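Local coordinates for protein (7,8-dihydro-6-hydroxymethylpterin-pyrophosphokinase) (Haemophilus influenzae, PDB 1CBK) that probably catalyses the transfer of pyrophosphate from ATP to 6-hydroxymethyl-7,8-dihydropterin, a step in folate biosynthesis, at residues Val16-Ala21 and Asn79-Val84; Tyr54-Ala59 and Arg121-Val126. All blocks are in the same frame, centred on the assembly; numbering follows the deposited sequence.

Contact 1: Val16-Ala21 and Asn79-Val84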
loop_
_atom_site.group_PDB
_atom_site.type_symbol
_atom_site.label_atom_id
_atom_site.label_comp_id
_atom_site.label_asym_id
_atom_site.label_seq_id
_atom_site.Cartn_x
_atom_site.Cartn_y
_atom_site.Cartn_z
ATOM N N VAL A 16 -17.953 14.595 4.780
ATOM C CA VAL A 16 -17.529 15.681 5.674
ATOM C C VAL A 16 -18.182 15.539 7.061
ATOM O O VAL A 16 -17.522 15.745 8.078
ATOM C CB VAL A 16 -17.849 17.067 5.064
ATOM C CG1 VAL A 16 -17.515 18.182 6.045
ATOM C CG2 VAL A 16 -17.082 17.270 3.765
ATOM N N GLU A 17 -19.472 15.188 7.097
ATOM C CA GLU A 17 -20.179 14.994 8.354
ATOM C C GLU A 17 -19.636 13.765 9.106
ATOM O O GLU A 17 -19.500 13.787 10.339
ATOM C CB GLU A 17 -21.680 14.858 8.086
ATOM C CG GLU A 17 -22.546 14.741 9.334
ATOM C CD GLU A 17 -24.036 14.648 9.002
ATOM O OE1 GLU A 17 -24.509 13.541 8.718
ATOM O OE2 GLU A 17 -24.735 15.675 8.983
ATOM N N GLN A 18 -19.358 12.684 8.384
ATOM C CA GLN A 18 -18.782 11.486 8.993
ATOM C C GLN A 18 -17.439 11.818 9.699
ATOM O O GLN A 18 -17.168 11.351 10.806
ATOM C CB GLN A 18 -18.532 10.411 7.924
ATOM C CG GLN A 18 -19.788 9.927 7.219
ATOM C CD GLN A 18 -20.575 8.908 8.021
ATOM O OE1 GLN A 18 -20.099 8.371 9.021
ATOM N NE2 GLN A 18 -21.794 8.607 7.555
ATOM N N LEU A 19 -16.600 12.609 9.042
ATOM C CA LEU A 19 -15.305 13.014 9.606
ATOM C C LEU A 19 -15.498 13.913 10.826
ATOM O O LEU A 19 -14.831 13.714 11.840
ATOM C CB LEU A 19 -14.421 13.692 8.548
ATOM C CG LEU A 19 -13.380 12.785 7.867
ATOM C CD1 LEU A 19 -13.951 11.470 7.400
ATOM C CD2 LEU A 19 -12.719 13.517 6.739
ATOM N N HIS A 20 -16.424 14.872 10.752
ATOM C CA HIS A 20 -16.676 15.747 11.914
ATOM C C HIS A 20 -17.192 14.918 13.093
ATOM O O HIS A 20 -16.744 15.085 14.230
ATOM C CB HIS A 20 -17.676 16.864 11.596
ATOM C CG HIS A 20 -17.107 17.970 10.761
ATOM N ND1 HIS A 20 -15.890 18.550 11.029
ATOM C CD2 HIS A 20 -17.613 18.627 9.692
ATOM C CE1 HIS A 20 -15.667 19.527 10.161
ATOM N NE2 HIS A 20 -16.699 19.591 9.340
ATOM N N ALA A 21 -18.089 13.979 12.821
ATOM C CA ALA A 21 -18.604 13.156 13.906
ATOM C C ALA A 21 -17.498 12.297 14.509
ATOM O O ALA A 21 -17.445 12.130 15.728
ATOM C CB ALA A 21 -19.760 12.273 13.423
ATOM N N ASN A 79 -18.193 1.571 14.927
ATOM C CA ASN A 79 -19.406 0.780 15.142
ATOM C C ASN A 79 -20.613 1.630 15.549
ATOM O O ASN A 79 -21.698 1.519 14.972
ATOM C CB ASN A 79 -19.152 -0.316 16.169
ATOM C CG ASN A 79 -18.308 -1.457 15.609
ATOM O OD1 ASN A 79 -18.456 -1.829 14.444
ATOM N ND2 ASN A 79 -17.431 -2.024 16.441
ATOM N N GLU A 80 -20.403 2.527 16.504
ATOM C CA GLU A 80 -21.474 3.393 16.990
ATOM C C GLU A 80 -21.853 4.459 15.955
ATOM O O GLU A 80 -22.940 5.047 16.020
ATOM C CB GLU A 80 -21.081 3.999 18.346
ATOM C CG GLU A 80 -20.785 2.921 19.416
ATOM C CD GLU A 80 -20.641 3.474 20.829
ATOM O OE1 GLU A 80 -20.438 4.688 20.983
ATOM O OE2 GLU A 80 -20.725 2.684 21.797
ATOM N N GLN A 81 -20.977 4.677 14.971
ATOM C CA GLN A 81 -21.255 5.632 13.912
ATOM C C GLN A 81 -21.880 4.879 12.724
ATOM O O GLN A 81 -22.100 5.436 11.645
ATOM C CB GLN A 81 -19.976 6.396 13.497
ATOM C CG GLN A 81 -20.297 7.665 12.724
ATOM C CD GLN A 81 -19.133 8.619 12.576
ATOM O OE1 GLN A 81 -18.842 9.093 11.474
ATOM N NE2 GLN A 81 -18.497 8.956 13.687
ATOM N N GLY A 82 -22.182 3.603 12.939
ATOM C CA GLY A 82 -22.788 2.781 11.896
ATOM C C GLY A 82 -21.954 2.554 10.640
ATOM O O GLY A 82 -22.495 2.584 9.535
ATOM N N ARG A 83 -20.660 2.266 10.790
ATOM C CA ARG A 83 -19.781 2.044 9.624
ATOM C C ARG A 83 -20.271 0.975 8.656
ATOM O O ARG A 83 -20.481 -0.167 9.029
ATOM C CB ARG A 83 -18.335 1.721 10.051
ATOM C CG ARG A 83 -17.413 1.351 8.881
ATOM C CD ARG A 83 -15.974 1.046 9.337
ATOM N NE ARG A 83 -15.075 0.808 8.197
ATOM C CZ ARG A 83 -14.926 -0.370 7.590
ATOM N NH1 ARG A 83 -15.590 -1.440 8.017
ATOM N NH2 ARG A 83 -14.104 -0.489 6.560
ATOM N N VAL A 84 -20.374 1.352 7.393
ATOM C CA VAL A 84 -20.807 0.470 6.325
ATOM C C VAL A 84 -19.756 0.498 5.190
ATOM O O VAL A 84 -19.294 1.581 4.799
ATOM C CB VAL A 84 -22.175 0.966 5.742
ATOM C CG1 VAL A 84 -22.436 0.375 4.365
ATOM C CG2 VAL A 84 -23.301 0.631 6.696
HETATM O O HOH W 1 -20.346 5.728 9.497
#
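Ala21 and Gln81 bring the two backbones nearest, their CA atoms 8.0 Å apart, where the second turn of helix 15-27 faces the end of helix 67-80. That end is a Schellman motif: Gly82 N bonds back to Asn79 O, and Arg83 N to the carbonyl one residue before Asn79. Gly82 is the C-prime residue; its positive phi is easily reached by a residue without CB and turns the chain out of the helix.

A gap this wide needs a long side chain, and Gln81 supplies it. CG lies anti to the backbone N (chi1 -162°) and the chain runs on extended, carrying the amide to the neighbouring helix. There CD is 3.8 Å from CB of Ala21, whose small methyl lets the amide come close to the helix backbone, and also 3.8 Å from the carbonyl O of Gln18. Gln18, one turn before Ala21 on the same helix, bends at chi2 (-80°), which brings its OE1 to 3.7 Å from Gln81 CD; the two amide planes differ by 28°. Gln18 NE2 bonds to Asn13 O, which helps fix how this amide is turned. A water joins the two segments, donating to Gln18 OE1 at 2.7 Å and to Gln81 O at 2.8 Å. Glutamine suits both places, being long and polar at a partly exposed seam.

Beyond the turn, Arg83 forms a salt bridge with Asp95 of the pterin pocket. The arrangement joins the two helices that lie on one face of the four-stranded ferredoxin-like beta-alpha-beta-beta-alpha-beta core of HPPK.

Contact 2: Tyr54-Ala59 and Arg121-Val126. With ROI (7,8-dihydro-7,7-dimethyl-6-hydroxypterin), chain D.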
loop_
_atom_site.group_PDB
_atom_site.type_symbol
_atom_site.label_atom_id
_atom_site.label_comp_id
_atom_site.label_asym_id
_atom_site.label_seq_id
_atom_site.Cartn_x
_atom_site.Cartn_y
_atom_site.Cartn_z
ATOM N N TYR A 54 -13.171 10.587 -2.161
ATOM C CA TYR A 54 -13.101 10.521 -0.709
ATOM C C TYR A 54 -12.804 11.853 -0.085
ATOM O O TYR A 54 -12.337 12.770 -0.771
ATOM C CB TYR A 54 -11.981 9.571 -0.293
ATOM C CG TYR A 54 -12.342 8.116 -0.393
ATOM C CD1 TYR A 54 -12.392 7.461 -1.637
ATOM C CD2 TYR A 54 -12.632 7.390 0.752
ATOM C CE1 TYR A 54 -12.727 6.092 -1.709
ATOM C CE2 TYR A 54 -12.967 6.035 0.688
ATOM C CZ TYR A 54 -13.010 5.395 -0.531
ATOM O OH TYR A 54 -13.338 4.074 -0.538
ATOM N N VAL A 55 -13.138 11.979 1.202
ATOM C CA VAL A 55 -12.783 13.171 1.987
ATOM C C VAL A 55 -11.825 12.558 3.043
ATOM O O VAL A 55 -12.163 11.548 3.692
ATOM C CB VAL A 55 -13.988 13.905 2.623
ATOM C CG1 VAL A 55 -13.494 15.120 3.435
ATOM C CG2 VAL A 55 -14.923 14.410 1.529
ATOM N N ASN A 56 -10.608 13.107 3.107
ATOM C CA ASN A 56 -9.553 12.619 3.983
ATOM C C ASN A 56 -8.960 13.657 4.920
ATOM O O ASN A 56 -8.934 14.838 4.613
ATOM C CB ASN A 56 -8.395 12.053 3.138
ATOM C CG ASN A 56 -8.727 10.716 2.504
ATOM O OD1 ASN A 56 -8.964 10.633 1.304
ATOM N ND2 ASN A 56 -8.700 9.662 3.295
ATOM N N ALA A 57 -8.456 13.192 6.060
ATOM C CA ALA A 57 -7.825 14.070 7.030
ATOM C C ALA A 57 -6.952 13.207 7.922
ATOM O O ALA A 57 -6.985 11.969 7.847
ATOM C CB ALA A 57 -8.875 14.833 7.877
ATOM N N VAL A 58 -6.132 13.879 8.723
ATOM C CA VAL A 58 -5.231 13.228 9.683
ATOM C C VAL A 58 -5.361 14.061 10.950
ATOM O O VAL A 58 -5.314 15.297 10.890
ATOM C CB VAL A 58 -3.714 13.222 9.216
ATOM C CG1 VAL A 58 -2.819 12.611 10.318
ATOM C CG2 VAL A 58 -3.534 12.383 7.931
ATOM N N ALA A 59 -5.557 13.383 12.074
ATOM C CA ALA A 59 -5.683 14.035 13.376
ATOM C C ALA A 59 -4.498 13.676 14.278
ATOM O O ALA A 59 -3.969 12.555 14.219
ATOM C CB ALA A 59 -7.003 13.609 14.047
ATOM N N ARG A 121 0.457 6.935 0.040
ATOM C CA ARG A 121 -0.855 7.503 -0.249
ATOM C C ARG A 121 -0.845 9.009 -0.095
ATOM O O ARG A 121 -0.601 9.524 0.993
ATOM C CB ARG A 121 -1.899 6.891 0.688
ATOM C CG ARG A 121 -2.178 5.432 0.391
ATOM C CD ARG A 121 -3.167 4.831 1.383
ATOM N NE ARG A 121 -3.379 3.415 1.121
ATOM C CZ ARG A 121 -4.373 2.696 1.619
ATOM N NH1 ARG A 121 -5.276 3.266 2.405
ATOM N NH2 ARG A 121 -4.478 1.406 1.327
ATOM N N GLU A 122 -1.185 9.713 -1.168
ATOM C CA GLU A 122 -1.217 11.163 -1.146
ATOM C C GLU A 122 -2.172 11.743 -0.099
ATOM O O GLU A 122 -1.901 12.807 0.469
ATOM C CB GLU A 122 -1.619 11.705 -2.521
ATOM C CG GLU A 122 -3.043 11.310 -2.955
ATOM C CD GLU A 122 -3.425 11.884 -4.314
ATOM O OE1 GLU A 122 -2.641 12.669 -4.898
ATOM O OE2 GLU A 122 -4.522 11.555 -4.801
ATOM N N PHE A 123 -3.301 11.069 0.102
ATOM C CA PHE A 123 -4.324 11.533 1.034
ATOM C C PHE A 123 -4.011 11.242 2.494
ATOM O O PHE A 123 -4.848 11.464 3.372
ATOM C CB PHE A 123 -5.704 10.986 0.635
ATOM C CG PHE A 123 -5.722 9.518 0.356
ATOM C CD1 PHE A 123 -5.924 8.603 1.380
ATOM C CD2 PHE A 123 -5.573 9.048 -0.943
ATOM C CE1 PHE A 123 -5.974 7.240 1.124
ATOM C CE2 PHE A 123 -5.621 7.684 -1.218
ATOM C CZ PHE A 123 -5.822 6.779 -0.186
ATOM N N VAL A 124 -2.840 10.663 2.729
ATOM C CA VAL A 124 -2.365 10.366 4.055
ATOM C C VAL A 124 -1.165 11.289 4.326
ATOM O O VAL A 124 -1.142 12.031 5.323
ATOM C CB VAL A 124 -1.889 8.916 4.169
ATOM C CG1 VAL A 124 -1.092 8.722 5.468
ATOM C CG2 VAL A 124 -3.055 7.965 4.158
ATOM N N ILE A 125 -0.187 11.281 3.413
ATOM C CA ILE A 125 1.040 12.062 3.606
ATOM C C ILE A 125 0.915 13.567 3.496
ATOM O O ILE A 125 1.570 14.293 4.258
ATOM C CB ILE A 125 2.198 11.546 2.718
ATOM C CG1 ILE A 125 2.562 10.110 3.122
ATOM C CG2 ILE A 125 3.441 12.494 2.779
ATOM C CD1 ILE A 125 3.129 9.951 4.534
ATOM N N VAL A 126 0.088 14.054 2.574
ATOM C CA VAL A 126 -0.072 15.498 2.429
ATOM C C VAL A 126 -0.687 16.117 3.702
ATOM O O VAL A 126 -0.195 17.158 4.186
ATOM C CB VAL A 126 -0.840 15.868 1.140
ATOM C CG1 VAL A 126 -1.306 17.312 1.167
ATOM C CG2 VAL A 126 0.047 15.585 -0.068
HETATM N N1 ROI D . -9.206 6.301 -1.612
HETATM C C2 ROI D . -9.083 7.579 -1.113
HETATM N N2 ROI D . -8.879 8.586 -2.003
HETATM N N3 ROI D . -9.158 7.866 0.209
HETATM C C4 ROI D . -9.345 6.903 1.139
HETATM O O4 ROI D . -9.456 7.159 2.349
HETATM C C4A ROI D . -9.430 5.541 0.701
HETATM N N5 ROI D . -9.588 4.582 1.564
HETATM C C6 ROI D . -9.685 3.249 1.220
HETATM C C7 ROI D . -9.421 2.839 -0.253
HETATM C C16 ROI D . -7.947 2.305 -0.429
HETATM C C15 ROI D . -10.462 1.818 -0.733
HETATM N N8 ROI D . -9.476 4.003 -1.190
HETATM C C8A ROI D . -9.360 5.309 -0.752
HETATM O O9 ROI D . -9.973 2.456 2.173
HETATM O O HOH W 2 -6.038 10.313 5.435
#
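The rings of Tyr54 and Phe123 hold the bound pterin between them. Tyr54 lies over one face, with C8A of the ligand 3.5 Å above the centre of its ring; Phe123 covers the other, with N3 of the ligand 3.3 Å above its own centre. CB of Arg121 backs the opposite face of Phe123 near the rim, and the Arg121 guanidinium turns a face to the ligand methyl C16, while its NH2 forms a salt bridge with Asp117 of the second subunit.

Asn56 suits its place because one amide offers both a donor and an acceptor. Its OD1 accepts a hydrogen bond from pterin N3 at 3.0 Å, while ND2 donates to O4 at 2.8 Å, nearly straight at 171°. Ser43 OG also bonds to OD1, and Leu8 O to ND2, fixing the amide's rotation. Phe123 also packs against it: Phe123 CB is 3.3 Å from Asn56 OD1, with ring and amide planes 20° apart.

Further along the strand, Val58 CG2 packs on Val124 O at 3.6 Å, and a water links Ala57 O with Phe123 O, donating to both. Aromatic stacking combined with an asparagine reading the pterin is the substrate-site arrangement of HPPK.

How the contacts relate
Contact 1 lies at the surface, whereas contact 2 is buried nearer the centre of the chain; their centres are about 16 Å apart. They share no element, yet strand 54-63 is followed in the chain by helix 67-80, and the helices of contact 1 cover the sheet face opposite helix 122-131 of contact 2. Leu19 makes the junction: its CD2 packs 3.7 Å from Val55 O, so residues 16-21 meet the back of the strand whose other side bears Asn56 and Val58. The chemistry follows the location. Long, polar glutamines and a water suit the outer seam, while rigid aromatic rings and an amide making two hydrogen bonds to the ligand suit the pocket.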